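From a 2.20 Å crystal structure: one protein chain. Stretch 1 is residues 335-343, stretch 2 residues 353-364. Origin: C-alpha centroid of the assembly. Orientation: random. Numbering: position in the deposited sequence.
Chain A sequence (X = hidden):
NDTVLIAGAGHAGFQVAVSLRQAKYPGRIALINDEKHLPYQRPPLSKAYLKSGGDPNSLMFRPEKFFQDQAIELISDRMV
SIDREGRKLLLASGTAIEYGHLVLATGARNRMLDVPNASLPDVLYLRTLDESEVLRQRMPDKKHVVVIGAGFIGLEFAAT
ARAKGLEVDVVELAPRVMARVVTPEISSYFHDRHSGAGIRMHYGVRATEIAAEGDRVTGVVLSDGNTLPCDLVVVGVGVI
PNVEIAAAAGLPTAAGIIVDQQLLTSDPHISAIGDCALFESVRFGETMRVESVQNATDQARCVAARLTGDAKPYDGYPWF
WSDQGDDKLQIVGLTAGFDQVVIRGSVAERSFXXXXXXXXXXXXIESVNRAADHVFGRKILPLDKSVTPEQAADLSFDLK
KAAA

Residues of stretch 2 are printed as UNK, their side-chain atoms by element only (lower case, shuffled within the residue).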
ATOM      1  N   THR A 335     -12.299   8.955  -2.965  1.00 20.92           N
ATOM      2  CA  THR A 335     -13.677   9.152  -2.514  1.00 22.11           C
ATOM      3  C   THR A 335     -13.907   9.950  -1.228  1.00 21.12           C
ATOM      4  O   THR A 335     -15.038  10.022  -0.744  1.00 21.78           O
ATOM      5  CB  THR A 335     -14.393   7.807  -2.332  1.00 22.51           C
ATOM      6  OG1 THR A 335     -13.570   6.940  -1.554  1.00 24.16           O
ATOM      7  CG2 THR A 335     -14.684   7.163  -3.668  1.00 24.01           C
ATOM      8  N   ALA A 336     -12.862  10.544  -0.664  1.00 21.22           N
ATOM      9  CA  ALA A 336     -13.033  11.320   0.564  1.00 20.15           C
ATOM     10  C   ALA A 336     -14.000  12.490   0.334  1.00 19.64           C
ATOM     11  O   ALA A 336     -13.935  13.173  -0.691  1.00 17.37           O
ATOM     12  CB  ALA A 336     -11.676  11.844   1.053  1.00 19.44           C
ATOM     13  N   GLY A 337     -14.901  12.704   1.286  1.00 18.56           N
ATOM     14  CA  GLY A 337     -15.849  13.794   1.176  1.00 19.90           C
ATOM     15  C   GLY A 337     -17.059  13.475   0.320  1.00 22.34           C
ATOM     16  O   GLY A 337     -17.776  14.386  -0.107  1.00 21.68           O
ATOM     17  N   PHE A 338     -17.294  12.188   0.071  1.00 21.63           N
ATOM     18  CA  PHE A 338     -18.436  11.754  -0.737  1.00 20.03           C
ATOM     19  C   PHE A 338     -19.744  12.187  -0.079  1.00 21.35           C
ATOM     20  O   PHE A 338     -19.896  12.069   1.145  1.00 20.12           O
ATOM     21  CB  PHE A 338     -18.428  10.228  -0.879  1.00 18.73           C
ATOM     22  CG  PHE A 338     -18.677   9.494   0.415  1.00 18.28           C
ATOM     23  CD1 PHE A 338     -19.970   9.131   0.789  1.00 17.79           C
ATOM     24  CD2 PHE A 338     -17.619   9.181   1.267  1.00 17.94           C
ATOM     25  CE1 PHE A 338     -20.209   8.467   1.993  1.00 19.26           C
ATOM     26  CE2 PHE A 338     -17.844   8.516   2.478  1.00 17.98           C
ATOM     27  CZ  PHE A 338     -19.140   8.158   2.842  1.00 18.10           C
ATOM     28  N   ASP A 339     -20.683  12.688  -0.885  1.00 21.10           N
ATOM     29  CA  ASP A 339     -21.978  13.108  -0.354  1.00 22.09           C
ATOM     30  C   ASP A 339     -23.140  12.423  -1.081  1.00 22.09           C
ATOM     31  O   ASP A 339     -24.309  12.672  -0.785  1.00 22.94           O
ATOM     32  CB  ASP A 339     -22.139  14.637  -0.412  1.00 22.68           C
ATOM     33  CG  ASP A 339     -21.997  15.200  -1.812  1.00 25.80           C
ATOM     34  OD1 ASP A 339     -22.261  14.465  -2.792  1.00 27.56           O
ATOM     35  OD2 ASP A 339     -21.642  16.392  -1.933  1.00 24.76           O
ATOM     36  N   GLN A 340     -22.813  11.550  -2.026  1.00 21.56           N
ATOM     37  CA  GLN A 340     -23.831  10.820  -2.767  1.00 22.15           C
ATOM     38  C   GLN A 340     -23.228   9.579  -3.409  1.00 22.75           C
ATOM     39  O   GLN A 340     -22.209   9.662  -4.098  1.00 21.11           O
ATOM     40  CB  GLN A 340     -24.448  11.713  -3.840  1.00 25.14           C
ATOM     41  CG  GLN A 340     -25.362  10.987  -4.816  1.00 26.75           C
ATOM     42  CD  GLN A 340     -26.013  11.932  -5.813  1.00 30.41           C
ATOM     43  OE1 GLN A 340     -25.367  12.854  -6.335  1.00 32.77           O
ATOM     44  NE2 GLN A 340     -27.291  11.705  -6.094  1.00 27.75           N
ATOM     45  N   VAL A 341     -23.858   8.429  -3.174  1.00 22.72           N
ATOM     46  CA  VAL A 341     -23.383   7.168  -3.737  1.00 22.25           C
ATOM     47  C   VAL A 341     -24.486   6.445  -4.497  1.00 22.83           C
ATOM     48  O   VAL A 341     -25.579   6.243  -3.981  1.00 23.82           O
ATOM     49  CB  VAL A 341     -22.840   6.228  -2.633  1.00 22.45           C
ATOM     50  CG1 VAL A 341     -22.378   4.896  -3.246  1.00 20.81           C
ATOM     51  CG2 VAL A 341     -21.692   6.901  -1.910  1.00 20.10           C
ATOM     52  N   VAL A 342     -24.186   6.060  -5.732  1.00 23.32           N
ATOM     53  CA  VAL A 342     -25.138   5.352  -6.582  1.00 22.72           C
ATOM     54  C   VAL A 342     -24.617   3.949  -6.866  1.00 22.29           C
ATOM     55  O   VAL A 342     -23.439   3.765  -7.158  1.00 20.50           O
ATOM     56  CB  VAL A 342     -25.327   6.072  -7.939  1.00 23.02           C
ATOM     57  CG1 VAL A 342     -26.184   5.225  -8.856  1.00 23.72           C
ATOM     58  CG2 VAL A 342     -25.961   7.439  -7.728  1.00 24.00           C
ATOM     59  N   ILE A 343     -25.498   2.962  -6.780  1.00 22.76           N
ATOM     60  CA  ILE A 343     -25.107   1.586  -7.049  1.00 22.97           C
ATOM     61  C   ILE A 343     -25.416   1.211  -8.492  1.00 23.99           C
ATOM     62  O   ILE A 343     -26.527   1.434  -8.972  1.00 25.90           O
ATOM     63  CB  ILE A 343     -25.864   0.582  -6.137  1.00 22.35           C
ATOM     64  CG1 ILE A 343     -25.433   0.754  -4.677  1.00 20.75           C
ATOM     65  CG2 ILE A 343     -25.615  -0.850  -6.619  1.00 22.20           C
ATOM     66  CD1 ILE A 343     -23.977   0.465  -4.430  1.00 21.44           C
ATOM     67  N   UNK A 353     -20.982  -1.713  -8.708  1.00 21.34           N
ATOM     68  CA  UNK A 353     -20.048  -0.631  -8.456  1.00 22.44           C
ATOM     69  C   UNK A 353     -20.742   0.479  -7.672  1.00 22.52           C
ATOM     70  O   UNK A 353     -21.959   0.678  -7.777  1.00 22.37           O
ATOM     71  o   UNK A 353     -18.769  -1.039 -10.498  1.00 22.18           O
ATOM     72  c   UNK A 353     -19.509  -0.065  -9.778  1.00 21.58           C
ATOM     73  N   UNK A 354     -19.966   1.186  -6.867  1.00 20.90           N
ATOM     74  CA  UNK A 354     -20.504   2.294  -6.110  1.00 19.94           C
ATOM     75  C   UNK A 354     -19.932   3.548  -6.762  1.00 21.29           C
ATOM     76  O   UNK A 354     -18.724   3.806  -6.684  1.00 20.57           O
ATOM     77  c   UNK A 354     -20.073   2.205  -4.657  1.00 19.20           C
ATOM     78  N   UNK A 355     -20.790   4.307  -7.440  1.00 20.57           N
ATOM     79  CA  UNK A 355     -20.346   5.538  -8.073  1.00 20.54           C
ATOM     80  C   UNK A 355     -20.445   6.615  -7.010  1.00 20.48           C
ATOM     81  O   UNK A 355     -21.531   6.970  -6.557  1.00 21.23           O
ATOM     82  c   UNK A 355     -20.853   3.686 -10.475  1.00 20.45           C
ATOM     83  c   UNK A 355     -20.879   5.078 -10.515  1.00 20.84           C
ATOM     84  c   UNK A 355     -20.237   3.595 -12.800  1.00 22.46           C
ATOM     85  c   UNK A 355     -20.581   5.719 -11.712  1.00 23.03           C
ATOM     86  c   UNK A 355     -21.222   5.872  -9.289  1.00 21.55           C
ATOM     87  c   UNK A 355     -20.535   2.946 -11.607  1.00 20.12           C
ATOM     88  c   UNK A 355     -20.260   4.988 -12.855  1.00 21.70           C
ATOM     89  N   UNK A 356     -19.297   7.128  -6.596  1.00 21.83           N
ATOM     90  CA  UNK A 356     -19.268   8.134  -5.554  1.00 19.59           C
ATOM     91  C   UNK A 356     -19.186   9.535  -6.115  1.00 19.43           C
ATOM     92  O   UNK A 356     -18.346   9.829  -6.976  1.00 17.37           O
ATOM     93  c   UNK A 356     -18.080   7.873  -4.637  1.00 20.13           C
ATOM     94  s   UNK A 356     -17.975   6.153  -4.147  1.00 22.73           S
ATOM     95  N   UNK A 357     -20.059  10.399  -5.605  1.00 18.14           N
ATOM     96  CA  UNK A 357     -20.114  11.790  -6.025  1.00 17.92           C
ATOM     97  C   UNK A 357     -19.909  12.773  -4.882  1.00 18.34           C
ATOM     98  O   UNK A 357     -20.086  12.441  -3.703  1.00 16.96           O
ATOM     99  c   UNK A 357     -22.385   9.958 -10.249  1.00 22.98           C
ATOM    100  c   UNK A 357     -22.075  11.307 -10.313  1.00 23.76           C
ATOM    101  c   UNK A 357     -22.390   9.294  -9.031  1.00 21.74           C
ATOM    102  c   UNK A 357     -21.773  11.996  -9.146  1.00 21.69           C
ATOM    103  c   UNK A 357     -22.085   9.991  -7.873  1.00 20.18           C
ATOM    104  c   UNK A 357     -21.774  11.349  -7.910  1.00 20.25           C
ATOM    105  o   UNK A 357     -22.703   9.279 -11.402  1.00 26.25           O
ATOM    106  c   UNK A 357     -21.467  12.106  -6.652  1.00 18.29           C
ATOM    107  N   UNK A 358     -19.547  13.994  -5.256  1.00 19.79           N
ATOM    108  CA  UNK A 358     -19.367  15.091  -4.315  1.00 20.53           C
ATOM    109  C   UNK A 358     -19.761  16.349  -5.081  1.00 19.77           C
ATOM    110  O   UNK A 358     -19.164  16.670  -6.108  1.00 20.65           O
ATOM    111  c   UNK A 358     -15.273  16.651  -3.298  1.00 26.96           C
ATOM    112  n   UNK A 358     -13.907  16.726  -2.702  1.00 31.63           N
ATOM    113  c   UNK A 358     -17.920  15.194  -3.845  1.00 21.85           C
ATOM    114  c   UNK A 358     -16.311  16.322  -2.251  1.00 25.20           C
ATOM    115  c   UNK A 358     -17.718  16.314  -2.834  1.00 24.28           C
ATOM    116  N   UNK A 359     -20.787  17.041  -4.599  1.00 20.44           N
ATOM    117  CA  UNK A 359     -21.266  18.255  -5.253  1.00 19.78           C
ATOM    118  C   UNK A 359     -21.669  18.000  -6.705  1.00 19.43           C
ATOM    119  O   UNK A 359     -21.387  18.815  -7.578  1.00 21.67           O
ATOM    120  c   UNK A 359     -20.195  19.340  -5.194  1.00 19.08           C
ATOM    121  N   UNK A 360     -22.311  16.863  -6.957  1.00 19.20           N
ATOM    122  CA  UNK A 360     -22.773  16.531  -8.297  1.00 18.96           C
ATOM    123  C   UNK A 360     -21.763  15.986  -9.293  1.00 19.34           C
ATOM    124  O   UNK A 360     -22.121  15.684 -10.429  1.00 19.87           O
ATOM    125  N   UNK A 361     -20.510  15.841  -8.882  1.00 20.60           N
ATOM    126  CA  UNK A 361     -19.463  15.355  -9.774  1.00 20.01           C
ATOM    127  C   UNK A 361     -18.887  14.009  -9.325  1.00 21.73           C
ATOM    128  O   UNK A 361     -18.605  13.795  -8.143  1.00 21.81           O
ATOM    129  c   UNK A 361     -17.246  16.099 -10.859  1.00 19.25           C
ATOM    130  n   UNK A 361     -14.273  16.014 -11.675  1.00 17.97           N
ATOM    131  c   UNK A 361     -15.233  17.084 -12.044  1.00 18.95           C
ATOM    132  c   UNK A 361     -16.293  17.285 -10.973  1.00 20.15           C
ATOM    133  c   UNK A 361     -18.347  16.399  -9.851  1.00 18.57           C
ATOM    134  N   UNK A 362     -18.710  13.104 -10.282  1.00 23.10           N
ATOM    135  CA  UNK A 362     -18.167  11.782  -9.993  1.00 20.98           C
ATOM    136  C   UNK A 362     -16.740  11.959  -9.497  1.00 19.72           C
ATOM    137  O   UNK A 362     -15.915  12.544 -10.190  1.00 20.77           O
ATOM    138  c   UNK A 362     -16.582   9.106 -10.642  1.00 23.92           C
ATOM    139  c   UNK A 362     -18.999   8.810 -10.268  1.00 20.98           C
ATOM    140  c   UNK A 362     -17.957   9.408 -11.169  1.00 20.56           C
ATOM    141  c   UNK A 362     -18.182  10.923 -11.264  1.00 22.91           C
ATOM    142  N   UNK A 363     -16.450  11.463  -8.299  1.00 18.01           N
ATOM    143  CA  UNK A 363     -15.108  11.582  -7.750  1.00 16.65           C
ATOM    144  C   UNK A 363     -14.394  10.240  -7.696  1.00 17.53           C
ATOM    145  O   UNK A 363     -13.174  10.183  -7.574  1.00 17.52           O
ATOM    146  c   UNK A 363     -15.122  12.190  -6.335  1.00 14.95           C
ATOM    147  c   UNK A 363     -16.100  11.424  -5.446  1.00 15.23           C
ATOM    148  c   UNK A 363     -15.503  13.667  -6.407  1.00 16.80           C
ATOM    149  c   UNK A 363     -15.920  11.719  -3.968  1.00 16.28           C
ATOM    150  N   UNK A 364     -15.150   9.152  -7.780  1.00 17.94           N
ATOM    151  CA  UNK A 364     -14.515   7.849  -7.750  1.00 16.58           C
ATOM    152  C   UNK A 364     -15.468   6.702  -7.970  1.00 16.58           C
ATOM    153  O   UNK A 364     -16.682   6.859  -7.803  1.00 15.96           O
TER
HETATM  154  O   HOH W   1     -23.429  15.009  -5.276  1.00 22.28           O

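Position 353 carries one carbon and one oxygen. Its carbon, CB, comes no nearer to stretch 1 than 6.1 Å, from Val342 O. It is Ser353. Its backbone O meets Ile343 CA at 3.4 Å, a CA-H...O contact.

Position 354 has a single carbon, CB, 3.8 Å from Val341 CG1 and 4.3 Å from Ile343 CD1. It is Ala354.

Position 355 has one carbon followed by an unsubstituted six-carbon ring. CB lies 4.3 Å from Val342 CB, and the ring leads away from stretch 1. It is Phe355. Phe355 N donates to Val342 O at 2.7 Å, and Val342 N donates to Phe355 O at 2.9 Å.

Position 356 has one carbon and one sulfur. The sulfur sits 3.5 Å from Thr335 CG2 and 4.4 Å from Val341 CG2. This is Cys356.

Position 357 has one carbon, a six-carbon ring and an oxygen on the ring. A ring carbon lies 4.2 Å from Val342 CG2. The phenol identifies Tyr357. Tyr357 N donates to Gln340 O at 2.7 Å. Tyr357 O accepts from Asp339 N at 2.9 Å and, weakly, from Gln340 N at 3.3 Å.

Position 358 has four carbons in a row ending in nitrogen. The carbon next but one to the nitrogen lies 3.2 Å from Gly337 O, the nitrogen 4.1 Å from Ala336 O. It is Lys358.

Position 359 has one carbon, pointing away from stretch 1. It is Ala359. Its backbone N donates to Asp339 OD2 at 2.9 Å.

Position 360 has no side-chain atoms. It is Gly360. Water 1 accepts from Gly360 N at 2.7 Å and donates to Asp339 OD1 at 2.8 Å and Gln340 OE1 at 3.1 Å.

Position 361 has four carbons in a row and a terminal nitrogen, with no contact to stretch 1. It is Lys361, closing the type I' turn from Lys358.

Position 362 has four carbons, forked at the second, and makes no contact with stretch 1. It is Leu362.

Position 363 has four carbons forked at the first, one arm two carbons long. The tip of that arm lies 3.7 Å from Thr335 CA. It is Ile363.

Position 364 has no side chain. It is Gly364; an ideal CB would lie 2.9 Å from Thr335 CG2, a clash.

The contact is an antiparallel strand pairing. Backbone hydrogen bonds set the register. Val341 and Ile343 share one face with Ala354 and Cys356; Gln340 and Val342 share the other with Phe355 and Tyr357. Asp339 and the water tie the turn to stretch 1.

Stretch 2, residues 353-364: SAFCYKAGKLIG
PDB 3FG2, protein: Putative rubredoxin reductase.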